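Local coordinates for protein putative ABC transporter (Thermobispora bispora, PDB 4PE6) that probably binds a carbohydrate-like solute for an ABC transporter, and holds a trihydroxybutanoic acid in its pocket in this crystal, at residues A22-F27 with A72-L77; V149-G154 with V178-T183; N238-S243 with K304-A309. One frame throughout, in Å; residues are numbered along the deposited sequence.

How the contacts relate
The three contacts illustrate how chemistry follows place in a two-lobed periplasmic binding protein. Contact 1 is wholly buried: helix 67-78 lies on strand 20-25 in one lobe through small and aliphatic side chains, with no direct hydrogen bond across. Contact 2 reaches the same sheet at its far end, its centre about 33 Å from that of contact 1; there backbone bonds join two parallel strands, with exposed threonines on the outermost strand. Contact 3, partly buried, shares no helix or strand with the other two. It ties a helix start to an irregular segment through backbone carbonyls, a salt bridge and an amide side chain over an aromatic ring.

Contact 1: A22-F27 with A72-L77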
loop_
_atom_site.group_PDB
_atom_site.type_symbol
_atom_site.label_atom_id
_atom_site.label_comp_id
_atom_site.label_asym_id
_atom_site.label_seq_id
_atom_site.Cartn_x
_atom_site.Cartn_y
_atom_site.Cartn_z
ATOM N N ALA A 22 11.107 -14.680 -7.667
ATOM C CA ALA A 22 11.260 -13.405 -8.355
ATOM C C ALA A 22 10.126 -12.467 -7.938
ATOM O O ALA A 22 9.008 -12.917 -7.750
ATOM C CB ALA A 22 11.231 -13.639 -9.853
ATOM N N LEU A 23 10.430 -11.186 -7.761
ATOM C CA LEU A 23 9.410 -10.170 -7.455
ATOM C C LEU A 23 9.455 -9.060 -8.501
ATOM O O LEU A 23 10.508 -8.425 -8.732
ATOM C CB LEU A 23 9.595 -9.599 -6.052
ATOM C CG LEU A 23 8.484 -8.685 -5.517
ATOM C CD1 LEU A 23 8.495 -8.676 -3.987
ATOM C CD2 LEU A 23 8.575 -7.265 -6.042
ATOM N N SER A 24 8.313 -8.815 -9.124
ATOM C CA SER A 24 8.174 -7.739 -10.107
ATOM C C SER A 24 7.234 -6.680 -9.533
ATOM O O SER A 24 6.079 -6.971 -9.187
ATOM C CB SER A 24 7.606 -8.269 -11.423
ATOM O OG SER A 24 7.195 -7.209 -12.259
ATOM N N ASN A 25 7.752 -5.469 -9.408
ATOM C CA ASN A 25 7.003 -4.367 -8.798
ATOM C C ASN A 25 6.729 -3.270 -9.793
ATOM O O ASN A 25 7.674 -2.717 -10.393
ATOM C CB ASN A 25 7.791 -3.829 -7.618
ATOM C CG ASN A 25 7.193 -2.560 -7.052
ATOM O OD1 ASN A 25 5.977 -2.425 -6.953
ATOM N ND2 ASN A 25 8.032 -1.627 -6.675
ATOM N N GLY A 26 5.443 -2.938 -9.958
ATOM C CA GLY A 26 4.988 -1.975 -10.950
ATOM C C GLY A 26 5.264 -0.492 -10.678
ATOM O O GLY A 26 5.189 0.298 -11.581
ATOM N N PHE A 27 5.609 -0.115 -9.451
ATOM C CA PHE A 27 5.850 1.279 -9.126
ATOM C C PHE A 27 6.704 1.350 -7.892
ATOM O O PHE A 27 6.394 0.707 -6.901
ATOM C CB PHE A 27 4.535 2.050 -8.880
ATOM C CG PHE A 27 4.747 3.511 -8.559
ATOM C CD1 PHE A 27 5.354 4.359 -9.491
ATOM C CD2 PHE A 27 4.360 4.045 -7.344
ATOM C CE1 PHE A 27 5.557 5.698 -9.204
ATOM C CE2 PHE A 27 4.563 5.393 -7.058
ATOM C CZ PHE A 27 5.166 6.215 -7.994
ATOM N N ALA A 72 7.550 -6.301 -20.052
ATOM C CA ALA A 72 8.874 -6.649 -20.584
ATOM C C ALA A 72 9.780 -7.206 -19.493
ATOM O O ALA A 72 10.455 -8.204 -19.695
ATOM C CB ALA A 72 9.542 -5.441 -21.240
ATOM N N GLN A 73 9.792 -6.563 -18.334
ATOM C CA GLN A 73 10.628 -7.040 -17.240
ATOM C C GLN A 73 10.252 -8.451 -16.773
ATOM O O GLN A 73 11.124 -9.258 -16.443
ATOM C CB GLN A 73 10.583 -6.060 -16.083
ATOM C CG GLN A 73 11.295 -4.755 -16.369
ATOM C CD GLN A 73 11.094 -3.737 -15.256
ATOM O OE1 GLN A 73 10.080 -3.759 -14.540
ATOM N NE2 GLN A 73 12.062 -2.844 -15.097
ATOM N N ILE A 74 8.962 -8.745 -16.734
ATOM C CA ILE A 74 8.537 -10.070 -16.331
ATOM C C ILE A 74 9.035 -11.127 -17.333
ATOM O O ILE A 74 9.535 -12.170 -16.929
ATOM C CB ILE A 74 7.012 -10.116 -16.103
ATOM C CG1 ILE A 74 6.660 -9.253 -14.884
ATOM C CG2 ILE A 74 6.536 -11.553 -15.944
ATOM C CD1 ILE A 74 5.177 -9.133 -14.574
ATOM N N LYS A 75 8.971 -10.834 -18.631
ATOM C CA LYS A 75 9.521 -11.755 -19.620
ATOM C C LYS A 75 11.024 -11.980 -19.417
ATOM O O LYS A 75 11.492 -13.110 -19.524
ATOM C CB LYS A 75 9.212 -11.285 -21.033
ATOM C CG LYS A 75 7.722 -11.257 -21.312
ATOM C CD LYS A 75 7.395 -10.507 -22.584
ATOM C CE LYS A 75 5.899 -10.572 -22.862
ATOM N NZ LYS A 75 5.565 -9.759 -24.044
ATOM N N SER A 76 11.785 -10.936 -19.093
ATOM C CA SER A 76 13.217 -11.130 -18.805
ATOM C C SER A 76 13.416 -11.982 -17.540
ATOM O O SER A 76 14.346 -12.804 -17.469
ATOM C CB SER A 76 13.975 -9.798 -18.715
ATOM O OG SER A 76 14.126 -9.226 -20.013
ATOM N N LEU A 77 12.538 -11.813 -16.559
ATOM C CA LEU A 77 12.581 -12.653 -15.354
ATOM C C LEU A 77 12.282 -14.112 -15.689
ATOM O O LEU A 77 12.937 -15.020 -15.166
ATOM C CB LEU A 77 11.604 -12.159 -14.275
ATOM C CG LEU A 77 12.119 -10.991 -13.416
ATOM C CD1 LEU A 77 10.982 -10.378 -12.621
ATOM C CD2 LEU A 77 13.233 -11.457 -12.501
HETATM O O HOH W 1 9.185 -5.504 -12.746
#
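Ser24 turns its OG anti to the backbone N (chi1 167°), while Ile74 sets CG1 anti to its carbonyl carbon (chi1 -67°), and these two choices bring hydroxyl and methylene together. The setting is the Rossmann-like lobe of a periplasmic binding protein, where helix 67-78 connects strand 55-60 to strand 84-88 and crosses over strand 20-25, which lies between them. Residues 72-77 and 22-25 run nearly antiparallel, at 171°, with their axes 9.3 Å apart at the closest.

Small residues on the strand make room for branched ones on the helix. Leu77 divides its two methyls along the strand: CD2 meets CB of Ala22 at 4.0 Å, and CD1 reaches CB of Ser24 at 4.2 Å. One turn earlier, Ile74 lies alongside the Ser24 side chain, its CG1 3.4 Å from OG and its terminal CD1 3.6 Å from the same oxygen. Leu85 on strand 84-88 also touches Ile74, and Lys57 and Val59 on strand 55-60 touch Leu77, so the helix packs against all three strands.

The buried hydroxyl is satisfied away from these carbons. Gln70, just before the segment, donates to it through NE2. Ser24 OG in turn gives its proton to a water at 2.7 Å, and that water donates onward to Gln73 OE1, also at 2.7 Å.

Contact 2: V149-G154 with V178-T183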
loop_
_atom_site.group_PDB
_atom_site.type_symbol
_atom_site.label_atom_id
_atom_site.label_comp_id
_atom_site.label_asym_id
_atom_site.label_seq_id
_atom_site.Cartn_x
_atom_site.Cartn_y
_atom_site.Cartn_z
ATOM N N VAL A 149 -12.591 20.616 0.667
ATOM C CA VAL A 149 -11.577 19.574 0.685
ATOM C C VAL A 149 -10.824 19.428 -0.624
ATOM O O VAL A 149 -11.351 19.740 -1.721
ATOM C CB VAL A 149 -12.162 18.201 1.058
ATOM C CG1 VAL A 149 -12.784 18.249 2.434
ATOM C CG2 VAL A 149 -13.162 17.744 0.011
ATOM N N ILE A 150 -9.591 18.924 -0.506
ATOM C CA ILE A 150 -8.813 18.528 -1.667
ATOM C C ILE A 150 -8.688 17.003 -1.645
ATOM O O ILE A 150 -8.422 16.421 -0.600
ATOM C CB ILE A 150 -7.419 19.178 -1.665
ATOM C CG1 ILE A 150 -7.545 20.683 -1.880
ATOM C CG2 ILE A 150 -6.505 18.540 -2.709
ATOM C CD1 ILE A 150 -6.229 21.429 -1.825
ATOM N N VAL A 151 -8.908 16.369 -2.791
ATOM C CA VAL A 151 -8.650 14.944 -2.941
ATOM C C VAL A 151 -7.318 14.777 -3.657
ATOM O O VAL A 151 -7.129 15.298 -4.760
ATOM C CB VAL A 151 -9.762 14.243 -3.758
ATOM C CG1 VAL A 151 -9.499 12.738 -3.888
ATOM C CG2 VAL A 151 -11.121 14.489 -3.124
ATOM N N VAL A 152 -6.427 14.001 -3.047
ATOM C CA VAL A 152 -5.154 13.654 -3.638
ATOM C C VAL A 152 -5.163 12.171 -3.921
ATOM O O VAL A 152 -5.164 11.356 -3.006
ATOM C CB VAL A 152 -3.974 13.962 -2.698
ATOM C CG1 VAL A 152 -2.677 13.588 -3.380
ATOM C CG2 VAL A 152 -3.973 15.424 -2.239
ATOM N N ARG A 153 -5.204 11.817 -5.195
ATOM C CA ARG A 153 -5.237 10.430 -5.599
ATOM C C ARG A 153 -3.899 9.725 -5.400
ATOM O O ARG A 153 -2.812 10.346 -5.373
ATOM C CB ARG A 153 -5.681 10.316 -7.048
ATOM C CG ARG A 153 -7.089 10.843 -7.257
ATOM C CD ARG A 153 -7.587 10.696 -8.692
ATOM N NE ARG A 153 -7.684 9.303 -9.091
ATOM C CZ ARG A 153 -8.298 8.881 -10.206
ATOM N NH1 ARG A 153 -8.837 9.741 -11.039
ATOM N NH2 ARG A 153 -8.347 7.598 -10.499
ATOM N N GLY A 154 -3.994 8.407 -5.281
ATOM C CA GLY A 154 -2.827 7.563 -5.042
ATOM C C GLY A 154 -2.094 7.126 -6.294
ATOM O O GLY A 154 -1.790 7.953 -7.169
ATOM N N VAL A 178 -20.010 19.296 1.867
ATOM C CA VAL A 178 -18.580 19.310 1.585
ATOM C C VAL A 178 -18.370 19.516 0.090
ATOM O O VAL A 178 -19.029 18.875 -0.719
ATOM C CB VAL A 178 -17.902 18.020 2.090
ATOM C CG1 VAL A 178 -16.454 17.930 1.626
ATOM C CG2 VAL A 178 -17.968 17.997 3.609
ATOM N N LYS A 179 -17.459 20.428 -0.252
ATOM C CA LYS A 179 -17.145 20.779 -1.624
ATOM C C LYS A 179 -15.700 20.371 -1.912
ATOM O O LYS A 179 -14.785 20.693 -1.130
ATOM C CB LYS A 179 -17.277 22.292 -1.847
ATOM C CG LYS A 179 -18.661 22.881 -1.561
ATOM C CD LYS A 179 -19.716 22.255 -2.467
ATOM C CE LYS A 179 -21.055 22.992 -2.426
ATOM N NZ LYS A 179 -21.934 22.523 -1.314
ATOM N N THR A 180 -15.504 19.654 -3.018
ATOM C CA THR A 180 -14.173 19.307 -3.462
ATOM C C THR A 180 -13.679 20.487 -4.285
ATOM O O THR A 180 -14.233 20.772 -5.340
ATOM C CB THR A 180 -14.131 17.995 -4.285
ATOM O OG1 THR A 180 -14.489 16.880 -3.466
ATOM C CG2 THR A 180 -12.744 17.746 -4.809
ATOM N N VAL A 181 -12.665 21.187 -3.797
ATOM C CA VAL A 181 -12.182 22.388 -4.470
ATOM C C VAL A 181 -11.031 22.101 -5.421
ATOM O O VAL A 181 -10.687 22.961 -6.242
ATOM C CB VAL A 181 -11.803 23.530 -3.492
ATOM C CG1 VAL A 181 -13.054 24.069 -2.793
ATOM C CG2 VAL A 181 -10.742 23.090 -2.490
ATOM N N ALA A 182 -10.435 20.909 -5.305
ATOM C CA ALA A 182 -9.447 20.431 -6.265
ATOM C C ALA A 182 -9.217 18.927 -6.131
ATOM O O ALA A 182 -9.305 18.361 -5.030
ATOM C CB ALA A 182 -8.128 21.180 -6.096
ATOM N N THR A 183 -8.976 18.280 -7.265
ATOM C CA THR A 183 -8.476 16.922 -7.298
ATOM C C THR A 183 -7.121 16.879 -8.011
ATOM O O THR A 183 -6.960 17.391 -9.131
ATOM C CB THR A 183 -9.467 15.984 -7.995
ATOM O OG1 THR A 183 -10.772 16.191 -7.423
ATOM C CG2 THR A 183 -9.057 14.516 -7.830
#
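Val149 adopts the chi1 (-60°) that puts CG2 in the crowded position between its backbone N and carbonyl carbon, and both its methyls straddle CG1 of Val178, CG2 the nearer at 3.7 Å, the two side chains crossing at about a right angle. Val151 chooses differently. With CG1 anti to the backbone N (chi1 -179°), its CG2 lies against Thr180 CG2, at 4.0 Å. Leu172 of helix 159-173 covers this face, touching Val151, Val178 and Thr180.

The backbone is spliced by three hydrogen bonds, each nearly along its C=O axis: Val149 N to Lys179 O at 2.8 Å, Val181 N to Val149 O at 2.9 Å, and Val151 N to Ala182 O at 3.0 Å. Val149 pairs with Thr180 but Val151 with Thr183, so the second strand carries one residue more. This is a beta bulge, and the kinked backbone of Val181 (psi -14°) takes up the surplus. Its CG2, also in the crowded position, rests 3.5 Å from Val149 O and 4.0 Å from CG1 of Ile150. Ile150 and Ala182 both reach Val200 of helix 190-200 on the other face.

At the far end Arg153 bends at chi3 and lays CD beside Thr183 CG2, while its guanidinium makes a salt bridge with Glu161 and a cation-pi contact with Tyr165. Adjacent and parallel, strands 147-153 and 178-185 are joined through helix 159-173 in a beta-alpha-beta crossover, with 178-185 outermost in the sheet.

Contact 3: N238-S243 with K304-A309; sequences NGRALS and KPDEYA
Asn238 and Tyr308 lie side by side and point the same way, with CB of the asparagine over the middle of the phenol ring: a CH-pi contact of 3.8 Å to the ring centroid, only 13° from the normal. The amide is turned 58° against the ring, and its ND2 comes to 3.7 Å from Tyr308 CE1. With CG in the crowded position between backbone N and carbonyl carbon, Asn238 can fold its OD1 back onto Ala241 N at 2.9 Å, in the carbonyl plane.

That bond makes Asn238 the N-cap of helix 239-247, and the first N-H groups of the helix meet a type I beta turn running from Lys304 to Glu307. Arg240 N donates to a lone pair of Pro305 O at 2.9 Å, and Gly239 N to Glu307 O at 3.3 Å. Gly239 is pressed so closely on the turn that a CB would collide with Lys304 O and Pro305 CA.

Arg240 and Asp306 also run alongside each other, their flat groups 47° apart. NH1 and NH2 grip OD1 end-on, at 2.6 and 2.9 Å; OD1 lies in the guanidinium plane but is approached from above the carboxylate plane. Pro305 CB covers one guanidinium face. An alanine in place of Arg240 would probably loosen the turn on the helix, since both this double grip and the guanidinium under Pro305 CB would be gone.

Behind the turn, Glu307 forms a salt bridge with Lys39 and Tyr308 N bonds to Thr35, both on helix 31-49, while the Tyr308 side chain touches Met258 of the ligand pocket.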
loop_
_atom_site.group_PDB
_atom_site.type_symbol
_atom_site.label_atom_id
_atom_site.label_comp_id
_atom_site.label_asym_id
_atom_site.label_seq_id
_atom_site.Cartn_x
_atom_site.Cartn_y
_atom_site.Cartn_z
ATOM N N ASN A 238 4.640 6.361 8.430
ATOM C CA ASN A 238 6.069 6.214 8.613
ATOM C C ASN A 238 6.530 6.972 9.863
ATOM O O ASN A 238 5.745 7.683 10.489
ATOM C CB ASN A 238 6.864 6.596 7.340
ATOM C CG ASN A 238 6.851 8.081 7.012
ATOM O OD1 ASN A 238 6.326 8.917 7.746
ATOM N ND2 ASN A 238 7.450 8.416 5.880
ATOM N N GLY A 239 7.789 6.784 10.231
ATOM C CA GLY A 239 8.341 7.424 11.430
ATOM C C GLY A 239 8.268 8.940 11.409
ATOM O O GLY A 239 7.975 9.565 12.421
ATOM N N ARG A 240 8.545 9.537 10.256
ATOM C CA ARG A 240 8.600 10.993 10.139
ATOM C C ARG A 240 7.218 11.642 10.317
ATOM O O ARG A 240 7.087 12.680 10.984
ATOM C CB ARG A 240 9.183 11.383 8.777
ATOM C CG ARG A 240 9.217 12.890 8.514
ATOM C CD ARG A 240 9.801 13.196 7.146
ATOM N NE ARG A 240 11.180 12.714 7.044
ATOM C CZ ARG A 240 11.577 11.629 6.388
ATOM N NH1 ARG A 240 10.710 10.852 5.717
ATOM N NH2 ARG A 240 12.864 11.312 6.399
ATOM N N ALA A 241 6.189 11.040 9.726
ATOM C CA ALA A 241 4.840 11.619 9.800
ATOM C C ALA A 241 4.254 11.480 11.208
ATOM O O ALA A 241 3.646 12.418 11.744
ATOM C CB ALA A 241 3.920 10.975 8.787
ATOM N N LEU A 242 4.439 10.302 11.799
ATOM C CA LEU A 242 4.004 10.067 13.182
ATOM C C LEU A 242 4.637 11.045 14.172
ATOM O O LEU A 242 3.946 11.598 15.031
ATOM C CB LEU A 242 4.283 8.626 13.592
ATOM C CG LEU A 242 3.157 7.613 13.337
ATOM C CD1 LEU A 242 2.269 7.931 12.146
ATOM C CD2 LEU A 242 3.765 6.225 13.175
ATOM N N SER A 243 5.938 11.276 14.022
ATOM C CA SER A 243 6.655 12.246 14.846
ATOM C C SER A 243 6.163 13.680 14.631
ATOM O O SER A 243 6.073 14.460 15.588
ATOM C CB SER A 243 8.163 12.183 14.570
ATOM O OG SER A 243 8.655 10.848 14.635
ATOM N N LYS A 304 12.031 3.808 11.974
ATOM C CA LYS A 304 12.948 4.826 11.478
ATOM C C LYS A 304 12.142 5.838 10.665
ATOM O O LYS A 304 11.010 5.528 10.234
ATOM C CB LYS A 304 14.043 4.174 10.639
ATOM C CG LYS A 304 14.914 3.210 11.449
ATOM C CD LYS A 304 16.170 2.792 10.704
ATOM C CE LYS A 304 15.859 1.946 9.472
ATOM N NZ LYS A 304 15.272 0.612 9.797
ATOM N N PRO A 305 12.698 7.043 10.455
ATOM C CA PRO A 305 11.884 8.102 9.873
ATOM C C PRO A 305 11.227 7.715 8.537
ATOM O O PRO A 305 10.034 7.980 8.340
ATOM C CB PRO A 305 12.882 9.259 9.692
ATOM C CG PRO A 305 13.938 9.009 10.712
ATOM C CD PRO A 305 14.055 7.518 10.799
ATOM N N ASP A 306 11.990 7.081 7.653
ATOM C CA ASP A 306 11.468 6.689 6.344
ATOM C C ASP A 306 10.806 5.304 6.308
ATOM O O ASP A 306 10.404 4.846 5.244
ATOM C CB ASP A 306 12.579 6.758 5.302
ATOM C CG ASP A 306 13.069 8.161 5.088
ATOM O OD1 ASP A 306 12.265 9.022 4.683
ATOM O OD2 ASP A 306 14.261 8.425 5.322
ATOM N N GLU A 307 10.721 4.633 7.454
ATOM C CA GLU A 307 10.198 3.275 7.512
ATOM C C GLU A 307 8.701 3.329 7.757
ATOM O O GLU A 307 8.253 3.942 8.712
ATOM C CB GLU A 307 10.852 2.471 8.624
ATOM C CG GLU A 307 10.362 1.033 8.740
ATOM C CD GLU A 307 10.911 0.317 9.969
ATOM O OE1 GLU A 307 11.608 0.974 10.773
ATOM O OE2 GLU A 307 10.639 -0.891 10.132
ATOM N N TYR A 308 7.946 2.685 6.874
ATOM C CA TYR A 308 6.501 2.606 6.997
ATOM C C TYR A 308 6.119 1.429 7.903
ATOM O O TYR A 308 6.767 0.374 7.898
ATOM C CB TYR A 308 5.854 2.454 5.603
ATOM C CG TYR A 308 5.850 3.733 4.805
ATOM C CD1 TYR A 308 7.045 4.321 4.386
ATOM C CD2 TYR A 308 4.656 4.385 4.501
ATOM C CE1 TYR A 308 7.045 5.490 3.654
ATOM C CE2 TYR A 308 4.647 5.559 3.767
ATOM C CZ TYR A 308 5.846 6.108 3.345
ATOM O OH TYR A 308 5.866 7.261 2.620
ATOM N N ALA A 309 5.056 1.611 8.670
ATOM C CA ALA A 309 4.531 0.562 9.529
ATOM C C ALA A 309 4.129 -0.627 8.664
ATOM O O ALA A 309 3.508 -0.459 7.587
ATOM C CB ALA A 309 3.339 1.068 10.332
#